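Local coordinates for flagella basal body P-ring formation protein FlgA (Salmonella typhimurium, PDB 3TEE), which takes part in assembly of the flagellar P-ring, probably as a periplasmic chaperone for the ring protein FlgI, at residues 74-79 with 95-100; 120-125 with 132-137; 13-18 with 70-75. All coordinates share one frame; numbering follows the deposited sequence.

How the contacts relate
FlgA is an elongated chain in which one long strand can serve two neighbouring parts of the structure, and contacts 1 and 3 illustrate this. Both use strand 62-79 and share Gly74 and Asn75: in contact 3 the turn that follows helix 2-14 packs on it, and in contact 1 its end pairs with strand 94-100. Their centres lie about 13 Å apart, and Arg98 and Arg100 pack on Thr73 between them. Contact 2 comes later in the chain, about 16 Å from contact 1 centre to centre; the two touch, Val79 CB lying 3.3 Å from Ala125 O. Contacts 2 and 3 do not touch, their nearest atoms being about 11 Å apart. A glycerol, probably from the crystallisation liquor, sits at Arg136 of contact 2.

Contact 1: residues 74-79 with 95-100; sequences GNYVAV and TLKRGR
An antiparallel ladder with Tyr76 and Lys97 at its middle joins the end of the long strand 62-79 to strand 94-100. Six backbone hydrogen bonds hold it, two each at Gly74 with Gly99, Tyr76 with Lys97 and Ala78 with Thr95; Lys97 N gives to Tyr76 O at 2.9 Å and Ala78 N to Thr95 O at 2.8 Å. At the non-hydrogen-bonded pairs, Asn75 with Arg98 and Val77 with Leu96, the chains draw closer and CA hydrogens meet carbonyls, Asn75 CA lying 3.2 Å from Lys97 O.

The Tyr76 face carries most of the side-chain contact. With CG between the backbone N and the carbonyl carbon (chi1 65°), the ring leans across the ladder. Lys97, extended, runs alongside it and points the same way: its CB sits over one face in a CH-pi contact, 4.2 Å from the Tyr76 ring centroid, and its CD reaches 3.5 Å from Tyr76 OH. Gly99 lies at the ring edge, its N 3.8 Å from Tyr76 CE2. Two waters in the ring plane meet the hydroxyl; one continues to Arg98 O, the other only weakly to Lys97 NZ.

On the opposite face Val77 CG2 touches Leu96 CD2 at 4.0 Å. There a water links Arg98 NH2 to Asn75 OD1, the latter bond weak, while the Arg98 guanidinium finds its strongest partner in Asp20 and a second in Glu21. The short strand segments meet at 133°, well away from straight antiparallel, as is typical of a strongly twisted antiparallel β-ladder, here at the end of the long strand.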
loop_
_atom_site.group_PDB
_atom_site.type_symbol
_atom_site.label_atom_id
_atom_site.label_comp_id
_atom_site.label_asym_id
_atom_site.label_seq_id
_atom_site.Cartn_x
_atom_site.Cartn_y
_atom_site.Cartn_z
ATOM N N GLY A 74 6.106 -11.280 14.118
ATOM C CA GLY A 74 5.021 -10.343 14.334
ATOM C C GLY A 74 3.817 -10.709 13.491
ATOM O O GLY A 74 3.781 -11.769 12.851
ATOM N N ASN A 75 2.814 -9.818 13.503
ATOM C CA ASN A 75 1.566 -10.046 12.801
ATOM C C ASN A 75 1.610 -9.632 11.327
ATOM O O ASN A 75 2.327 -8.708 10.918
ATOM C CB ASN A 75 0.380 -9.385 13.556
ATOM C CG ASN A 75 -0.013 -10.097 14.846
ATOM O OD1 ASN A 75 0.138 -11.310 14.999
ATOM N ND2 ASN A 75 -0.577 -9.373 15.795
ATOM N N TYR A 76 0.879 -10.385 10.518
ATOM C CA TYR A 76 0.725 -10.100 9.097
ATOM C C TYR A 76 -0.687 -10.560 8.723
ATOM O O TYR A 76 -1.312 -11.316 9.469
ATOM C CB TYR A 76 1.806 -10.799 8.251
ATOM C CG TYR A 76 1.741 -12.307 8.264
ATOM C CD1 TYR A 76 1.025 -13.002 7.289
ATOM C CD2 TYR A 76 2.403 -13.045 9.245
ATOM C CE1 TYR A 76 0.991 -14.392 7.275
ATOM C CE2 TYR A 76 2.335 -14.431 9.269
ATOM C CZ TYR A 76 1.626 -15.099 8.279
ATOM O OH TYR A 76 1.581 -16.455 8.270
ATOM N N VAL A 77 -1.173 -10.092 7.595
ATOM C CA VAL A 77 -2.520 -10.404 7.140
ATOM C C VAL A 77 -2.451 -11.693 6.319
ATOM O O VAL A 77 -1.667 -11.781 5.374
ATOM C CB VAL A 77 -3.158 -9.199 6.373
ATOM C CG1 VAL A 77 -4.587 -9.527 5.909
ATOM C CG2 VAL A 77 -3.159 -7.932 7.250
ATOM N N ALA A 78 -3.298 -12.679 6.679
ATOM C CA ALA A 78 -3.424 -13.969 6.001
ATOM C C ALA A 78 -4.903 -14.224 5.653
ATOM O O ALA A 78 -5.809 -13.717 6.314
ATOM C CB ALA A 78 -2.907 -15.096 6.909
ATOM N N VAL A 79 -5.134 -15.044 4.639
ATOM C CA VAL A 79 -6.482 -15.477 4.220
ATOM C C VAL A 79 -7.031 -16.451 5.300
ATOM O O VAL A 79 -6.300 -17.349 5.760
ATOM C CB VAL A 79 -6.400 -16.135 2.833
ATOM C CG1 VAL A 79 -7.779 -16.597 2.353
ATOM C CG2 VAL A 79 -5.809 -15.138 1.819
ATOM N N THR A 95 -7.406 -12.386 8.226
ATOM C CA THR A 95 -7.095 -12.161 9.639
ATOM C C THR A 95 -5.605 -11.928 9.863
ATOM O O THR A 95 -4.788 -12.149 8.983
ATOM C CB THR A 95 -7.498 -13.396 10.477
ATOM O OG1 THR A 95 -6.727 -14.532 10.072
ATOM C CG2 THR A 95 -8.947 -13.711 10.366
ATOM N N LEU A 96 -5.263 -11.625 11.096
ATOM C CA LEU A 96 -3.879 -11.438 11.517
ATOM C C LEU A 96 -3.373 -12.753 12.041
ATOM O O LEU A 96 -4.025 -13.392 12.862
ATOM C CB LEU A 96 -3.795 -10.369 12.616
ATOM C CG LEU A 96 -3.963 -8.910 12.227
ATOM C CD1 LEU A 96 -3.806 -8.055 13.460
ATOM C CD2 LEU A 96 -2.881 -8.438 11.218
ATOM N N LYS A 97 -2.211 -13.168 11.540
ATOM C CA LYS A 97 -1.512 -14.368 11.900
ATOM C C LYS A 97 -0.131 -13.936 12.410
ATOM O O LYS A 97 0.421 -12.931 11.936
ATOM C CB LYS A 97 -1.372 -15.216 10.630
ATOM C CG LYS A 97 -1.114 -16.672 10.884
ATOM C CD LYS A 97 -1.504 -17.505 9.672
ATOM C CE LYS A 97 -1.199 -18.966 9.910
ATOM N NZ LYS A 97 -1.568 -19.802 8.740
ATOM N N ARG A 98 0.429 -14.689 13.356
ATOM C CA ARG A 98 1.758 -14.414 13.910
ATOM C C ARG A 98 2.765 -15.288 13.173
ATOM O O ARG A 98 2.550 -16.491 13.021
ATOM C CB ARG A 98 1.797 -14.732 15.426
ATOM C CG ARG A 98 3.192 -14.493 16.076
ATOM C CD ARG A 98 3.355 -15.098 17.498
ATOM N NE ARG A 98 4.705 -14.882 18.078
ATOM C CZ ARG A 98 5.183 -13.679 18.366
ATOM N NH1 ARG A 98 6.413 -13.543 18.848
ATOM N NH2 ARG A 98 4.457 -12.597 18.126
ATOM N N GLY A 99 3.851 -14.685 12.695
ATOM C CA GLY A 99 4.853 -15.472 11.994
ATOM C C GLY A 99 6.138 -14.704 11.776
ATOM O O GLY A 99 6.236 -13.516 12.116
ATOM N N ARG A 100 7.101 -15.379 11.153
ATOM C CA ARG A 100 8.395 -14.818 10.802
ATOM C C ARG A 100 8.252 -13.872 9.587
ATOM O O ARG A 100 8.106 -14.311 8.426
ATOM C CB ARG A 100 9.395 -15.963 10.563
ATOM C CG ARG A 100 9.941 -16.584 11.862
ATOM C CD ARG A 100 11.109 -15.770 12.467
ATOM N NE ARG A 100 12.225 -15.717 11.522
ATOM C CZ ARG A 100 13.095 -16.706 11.331
ATOM N NH1 ARG A 100 13.040 -17.802 12.080
ATOM N NH2 ARG A 100 14.038 -16.596 10.411
HETATM O O HOH W 1 2.159 -11.426 16.877
HETATM O O HOH W 2 0.450 -18.079 6.512
HETATM O O HOH W 3 2.427 -18.128 10.290
#

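Contact 2: residues 120-125 with 132-137; sequences SLRDLA and LTMIRQ
Leu121 and Met134 meet just where a two-stranded antiparallel ribbon, strands 118-120 and 135-137, opens into the long loop between them. Ser120 and Ile135 form a non-hydrogen-bonded pair, and beyond it Leu121 N gives a nearly straight bond (167°) to Met134 O at 2.7 Å. The family assignment is consistent with a SAF-like domain.

The Leu121 side chain then lies across the partner backbone. Its CB rests 3.3 Å from Met134 O, and CG stays near the same oxygen. Beyond CG the branches part: CD1 touches two carbonyls, 3.6 Å from Thr133 O and 3.7 Å from Ile135 O, whereas CD2 lies against the aliphatic chain of Arg136, nearest its CG at 3.8 Å. That arginine ends in a cation-pi contact with Trp139 and a bond from NE to a bound glycerol.

Arg122 crosses Met134 at about a right angle, laying one face of its guanidinium over the methionine, with Met134 CG under the centre. A water in the guanidinium plane, 2.8 Å from Arg122 NE, donates onward to Thr133 O. Met134, extended beyond CG, runs on until its SD meets Leu124 CD2 at 3.7 Å.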
loop_
_atom_site.group_PDB
_atom_site.type_symbol
_atom_site.label_atom_id
_atom_site.label_comp_id
_atom_site.label_asym_id
_atom_site.label_seq_id
_atom_site.Cartn_x
_atom_site.Cartn_y
_atom_site.Cartn_z
ATOM N N SER A 120 -10.024 -9.091 -4.032
ATOM C CA SER A 120 -9.029 -10.039 -4.510
ATOM C C SER A 120 -8.939 -10.078 -6.029
ATOM O O SER A 120 -9.959 -10.090 -6.718
ATOM C CB SER A 120 -9.332 -11.441 -3.986
ATOM O OG SER A 120 -8.220 -12.272 -4.256
ATOM N N LEU A 121 -7.713 -10.124 -6.539
ATOM C CA LEU A 121 -7.446 -10.298 -7.971
ATOM C C LEU A 121 -7.346 -11.796 -8.288
ATOM O O LEU A 121 -7.310 -12.169 -9.457
ATOM C CB LEU A 121 -6.135 -9.597 -8.381
ATOM C CG LEU A 121 -6.135 -8.059 -8.319
ATOM C CD1 LEU A 121 -4.737 -7.522 -8.518
ATOM C CD2 LEU A 121 -7.084 -7.455 -9.369
ATOM N N ARG A 122 -7.284 -12.653 -7.253
ATOM C CA ARG A 122 -7.098 -14.101 -7.444
ATOM C C ARG A 122 -7.992 -14.949 -6.570
ATOM O O ARG A 122 -8.516 -14.464 -5.571
ATOM C CB ARG A 122 -5.643 -14.503 -7.088
ATOM C CG ARG A 122 -4.534 -13.646 -7.678
ATOM C CD ARG A 122 -3.207 -14.342 -7.542
ATOM N NE ARG A 122 -2.100 -13.432 -7.819
ATOM C CZ ARG A 122 -0.841 -13.662 -7.465
ATOM N NH1 ARG A 122 -0.520 -14.770 -6.803
ATOM N NH2 ARG A 122 0.108 -12.783 -7.759
ATOM N N ASP A 123 -8.071 -16.262 -6.887
ATOM C CA ASP A 123 -8.725 -17.235 -6.018
ATOM C C ASP A 123 -7.710 -17.492 -4.905
ATOM O O ASP A 123 -6.612 -17.991 -5.169
ATOM C CB ASP A 123 -9.043 -18.547 -6.756
ATOM C CG ASP A 123 -10.021 -18.387 -7.896
ATOM O OD1 ASP A 123 -10.976 -17.577 -7.757
ATOM O OD2 ASP A 123 -9.828 -19.051 -8.934
ATOM N N LEU A 124 -8.044 -17.088 -3.673
ATOM C CA LEU A 124 -7.138 -17.246 -2.545
ATOM C C LEU A 124 -7.555 -18.382 -1.626
ATOM O O LEU A 124 -8.753 -18.653 -1.448
ATOM C CB LEU A 124 -6.977 -15.910 -1.770
ATOM C CG LEU A 124 -6.447 -14.687 -2.585
ATOM C CD1 LEU A 124 -6.412 -13.427 -1.714
ATOM C CD2 LEU A 124 -5.042 -14.950 -3.128
ATOM N N ALA A 125 -6.555 -19.034 -1.034
ATOM C CA ALA A 125 -6.756 -20.153 -0.122
ATOM C C ALA A 125 -6.450 -19.790 1.318
ATOM O O ALA A 125 -5.512 -19.041 1.554
ATOM C CB ALA A 125 -5.878 -21.324 -0.541
ATOM N N LEU A 132 0.142 -7.384 -1.607
ATOM C CA LEU A 132 -0.394 -6.221 -2.351
ATOM C C LEU A 132 -0.649 -6.533 -3.842
ATOM O O LEU A 132 -1.624 -6.046 -4.408
ATOM C CB LEU A 132 0.512 -4.987 -2.183
ATOM C CG LEU A 132 0.542 -4.338 -0.790
ATOM C CD1 LEU A 132 1.612 -3.268 -0.725
ATOM C CD2 LEU A 132 -0.805 -3.709 -0.433
ATOM N N THR A 133 0.172 -7.412 -4.443
ATOM C CA THR A 133 -0.006 -7.861 -5.835
ATOM C C THR A 133 -1.264 -8.728 -6.051
ATOM O O THR A 133 -1.660 -8.916 -7.198
ATOM C CB THR A 133 1.243 -8.611 -6.328
ATOM O OG1 THR A 133 1.624 -9.607 -5.367
ATOM C CG2 THR A 133 2.409 -7.676 -6.624
ATOM N N MET A 134 -1.875 -9.276 -4.972
ATOM C CA MET A 134 -3.052 -10.160 -5.079
ATOM C C MET A 134 -4.343 -9.377 -5.013
ATOM O O MET A 134 -5.414 -9.958 -5.185
ATOM C CB MET A 134 -3.113 -11.159 -3.899
ATOM C CG MET A 134 -2.081 -12.238 -3.888
ATOM S SD MET A 134 -2.002 -12.981 -2.201
ATOM C CE MET A 134 -1.079 -14.409 -2.632
ATOM N N ILE A 135 -4.263 -8.099 -4.639
ATOM C CA ILE A 135 -5.441 -7.287 -4.364
ATOM C C ILE A 135 -5.459 -5.932 -5.090
ATOM O O ILE A 135 -4.420 -5.432 -5.521
ATOM C CB ILE A 135 -5.600 -7.088 -2.804
ATOM C CG1 ILE A 135 -4.514 -6.147 -2.235
ATOM C CG2 ILE A 135 -5.654 -8.452 -2.036
ATOM C CD1 ILE A 135 -4.764 -5.599 -0.795
ATOM N N ARG A 136 -6.639 -5.313 -5.099
ATOM C CA ARG A 136 -6.903 -3.987 -5.673
ATOM C C ARG A 136 -7.930 -3.289 -4.794
ATOM O O ARG A 136 -8.592 -3.958 -3.996
ATOM C CB ARG A 136 -7.442 -4.123 -7.124
ATOM C CG ARG A 136 -8.796 -4.845 -7.259
ATOM C CD ARG A 136 -9.510 -4.497 -8.570
ATOM N NE ARG A 136 -10.648 -5.385 -8.859
ATOM C CZ ARG A 136 -11.886 -5.194 -8.415
ATOM N NH1 ARG A 136 -12.171 -4.152 -7.642
ATOM N NH2 ARG A 136 -12.847 -6.044 -8.735
ATOM N N GLN A 137 -8.123 -1.956 -4.981
ATOM C CA GLN A 137 -9.174 -1.247 -4.254
ATOM C C GLN A 137 -10.494 -1.587 -4.904
ATOM O O GLN A 137 -10.519 -1.922 -6.091
ATOM C CB GLN A 137 -8.934 0.281 -4.233
ATOM C CG GLN A 137 -8.112 0.743 -3.025
ATOM C CD GLN A 137 -8.725 0.356 -1.694
ATOM O OE1 GLN A 137 -9.767 0.876 -1.276
ATOM N NE2 GLN A 137 -8.093 -0.583 -1.004
HETATM O O HOH W 4 -2.075 -10.850 -8.936
#

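Contact 3: residues 13-18 with 70-75; sequences QRLAGF and VQATGN
Apolar contact is carried by Leu15, whose CD2 lies 3.8 Å from Ala72 CB and 4.2 Å from Val70 CG1. The side chains of Leu15 and Val70 reach toward each other tip to tip; Val70 holds CG1 anti to its backbone N (chi1 179°), which turns that methyl to the leucine. Val22, on strand 21-26, touches both Leu15 and Val70, so the leucine end is packed by two neighbouring strands at once.

Backbone packing follows further along, where Phe18 O lies 3.7 Å from Gly74 CA. Having no side chain, Gly74 allows the carbonyl to come down close upon its backbone. The Phe18 ring is directed off the strand and packs on Leu49 and Leu110.

These contacts mark the point at which helix 2-14 gives way to the antiparallel sheet it accompanies. Leu15 is the first residue to leave helical geometry, and a type II β-turn over residues 15-18 follows, with Phe18 N bonded to Leu15 O at 2.9 Å. Gly17 holds its third position with a positive phi of 87°, a backbone shape that suits glycine. Past the turn, Ser19 OG bonds to Thr73 O, and Asp20 and Glu21 take up backbone hydrogen bonds with Thr73, so the chain passes into strand 21-26 beside strand 62-79.

Water-mediated bonding supplies the polar part, two waters bridging the Phe18 carbonyl to the backbone of Asn75. Both donate to Phe18 O, one at 2.7 Å and the other at 3.2 Å. The nearer also donates to Asn75 O, 2.7 Å away, whereas the farther accepts from Asn75 N at 2.9 Å.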
loop_
_atom_site.group_PDB
_atom_site.type_symbol
_atom_site.label_atom_id
_atom_site.label_comp_id
_atom_site.label_asym_id
_atom_site.label_seq_id
_atom_site.Cartn_x
_atom_site.Cartn_y
_atom_site.Cartn_z
ATOM N N GLN A 13 14.178 -1.758 18.665
ATOM C CA GLN A 13 13.617 -0.386 18.731
ATOM C C GLN A 13 13.152 0.070 17.328
ATOM O O GLN A 13 12.048 0.595 17.195
ATOM C CB GLN A 13 14.644 0.609 19.294
ATOM C CG GLN A 13 14.871 0.399 20.800
ATOM C CD GLN A 13 16.042 1.139 21.401
ATOM O OE1 GLN A 13 16.861 1.729 20.693
ATOM N NE2 GLN A 13 16.170 1.075 22.739
ATOM N N ARG A 14 13.974 -0.171 16.293
ATOM C CA ARG A 14 13.604 0.180 14.907
ATOM C C ARG A 14 12.318 -0.525 14.447
ATOM O O ARG A 14 11.555 0.023 13.639
ATOM C CB ARG A 14 14.704 -0.257 13.949
ATOM C CG ARG A 14 15.795 0.739 13.825
ATOM C CD ARG A 14 16.813 0.233 12.833
ATOM N NE ARG A 14 16.345 0.234 11.442
ATOM C CZ ARG A 14 16.324 1.298 10.646
ATOM N NH1 ARG A 14 16.703 2.486 11.103
ATOM N NH2 ARG A 14 15.896 1.190 9.398
ATOM N N LEU A 15 12.097 -1.744 14.955
ATOM C CA LEU A 15 10.960 -2.594 14.555
ATOM C C LEU A 15 9.781 -2.500 15.514
ATOM O O LEU A 15 8.866 -3.322 15.424
ATOM C CB LEU A 15 11.442 -4.053 14.369
ATOM C CG LEU A 15 12.058 -4.475 13.004
ATOM C CD1 LEU A 15 12.977 -3.438 12.406
ATOM C CD2 LEU A 15 12.866 -5.777 13.127
ATOM N N ALA A 16 9.764 -1.463 16.401
ATOM C CA ALA A 16 8.659 -1.256 17.340
ATOM C C ALA A 16 7.330 -1.103 16.524
ATOM O O ALA A 16 7.316 -0.473 15.469
ATOM C CB ALA A 16 8.909 -0.015 18.204
ATOM N N GLY A 17 6.282 -1.778 16.946
ATOM C CA GLY A 17 5.035 -1.732 16.183
ATOM C C GLY A 17 4.938 -2.767 15.069
ATOM O O GLY A 17 3.824 -3.069 14.649
ATOM N N PHE A 18 6.082 -3.340 14.571
ATOM C CA PHE A 18 6.091 -4.412 13.544
ATOM C C PHE A 18 6.341 -5.794 14.193
ATOM O O PHE A 18 5.752 -6.806 13.784
ATOM C CB PHE A 18 7.194 -4.199 12.485
ATOM C CG PHE A 18 7.051 -3.066 11.488
ATOM C CD1 PHE A 18 6.262 -3.211 10.354
ATOM C CD2 PHE A 18 7.778 -1.886 11.640
ATOM C CE1 PHE A 18 6.176 -2.180 9.403
ATOM C CE2 PHE A 18 7.691 -0.858 10.694
ATOM C CZ PHE A 18 6.895 -1.012 9.578
ATOM N N VAL A 70 18.396 -10.696 10.424
ATOM C CA VAL A 70 17.440 -10.235 11.433
ATOM C C VAL A 70 16.168 -11.080 11.342
ATOM O O VAL A 70 15.428 -10.999 10.370
ATOM C CB VAL A 70 17.140 -8.724 11.289
ATOM C CG1 VAL A 70 16.126 -8.245 12.335
ATOM C CG2 VAL A 70 18.423 -7.891 11.330
ATOM N N GLN A 71 15.925 -11.879 12.362
ATOM C CA GLN A 71 14.680 -12.660 12.450
ATOM C C GLN A 71 13.672 -11.777 13.174
ATOM O O GLN A 71 13.954 -11.315 14.281
ATOM C CB GLN A 71 14.904 -13.955 13.241
ATOM C CG GLN A 71 15.937 -14.898 12.627
ATOM C CD GLN A 71 16.055 -16.209 13.372
ATOM O OE1 GLN A 71 15.616 -16.362 14.517
ATOM N NE2 GLN A 71 16.606 -17.212 12.710
ATOM N N ALA A 72 12.529 -11.477 12.537
ATOM C CA ALA A 72 11.519 -10.626 13.174
ATOM C C ALA A 72 10.195 -11.348 13.133
ATOM O O ALA A 72 9.777 -11.784 12.056
ATOM C CB ALA A 72 11.421 -9.267 12.472
ATOM N N THR A 73 9.593 -11.585 14.312
ATOM C CA THR A 73 8.292 -12.276 14.429
ATOM C C THR A 73 7.245 -11.230 14.805
ATOM O O THR A 73 7.498 -10.375 15.650
ATOM C CB THR A 73 8.347 -13.472 15.417
ATOM O OG1 THR A 73 9.346 -14.387 14.982
ATOM C CG2 THR A 73 7.021 -14.248 15.502
ATOM N N GLY A 74 6.106 -11.280 14.118
ATOM C CA GLY A 74 5.021 -10.343 14.334
ATOM C C GLY A 74 3.817 -10.709 13.491
ATOM O O GLY A 74 3.781 -11.769 12.851
ATOM N N ASN A 75 2.814 -9.818 13.503
ATOM C CA ASN A 75 1.566 -10.046 12.801
ATOM C C ASN A 75 1.610 -9.632 11.327
ATOM O O ASN A 75 2.327 -8.708 10.918
ATOM C CB ASN A 75 0.380 -9.385 13.556
ATOM C CG ASN A 75 -0.013 -10.097 14.846
ATOM O OD1 ASN A 75 0.138 -11.310 14.999
ATOM N ND2 ASN A 75 -0.577 -9.373 15.795
HETATM O O HOH W 5 3.831 -6.657 11.824
HETATM O O HOH W 6 3.066 -7.620 15.378
#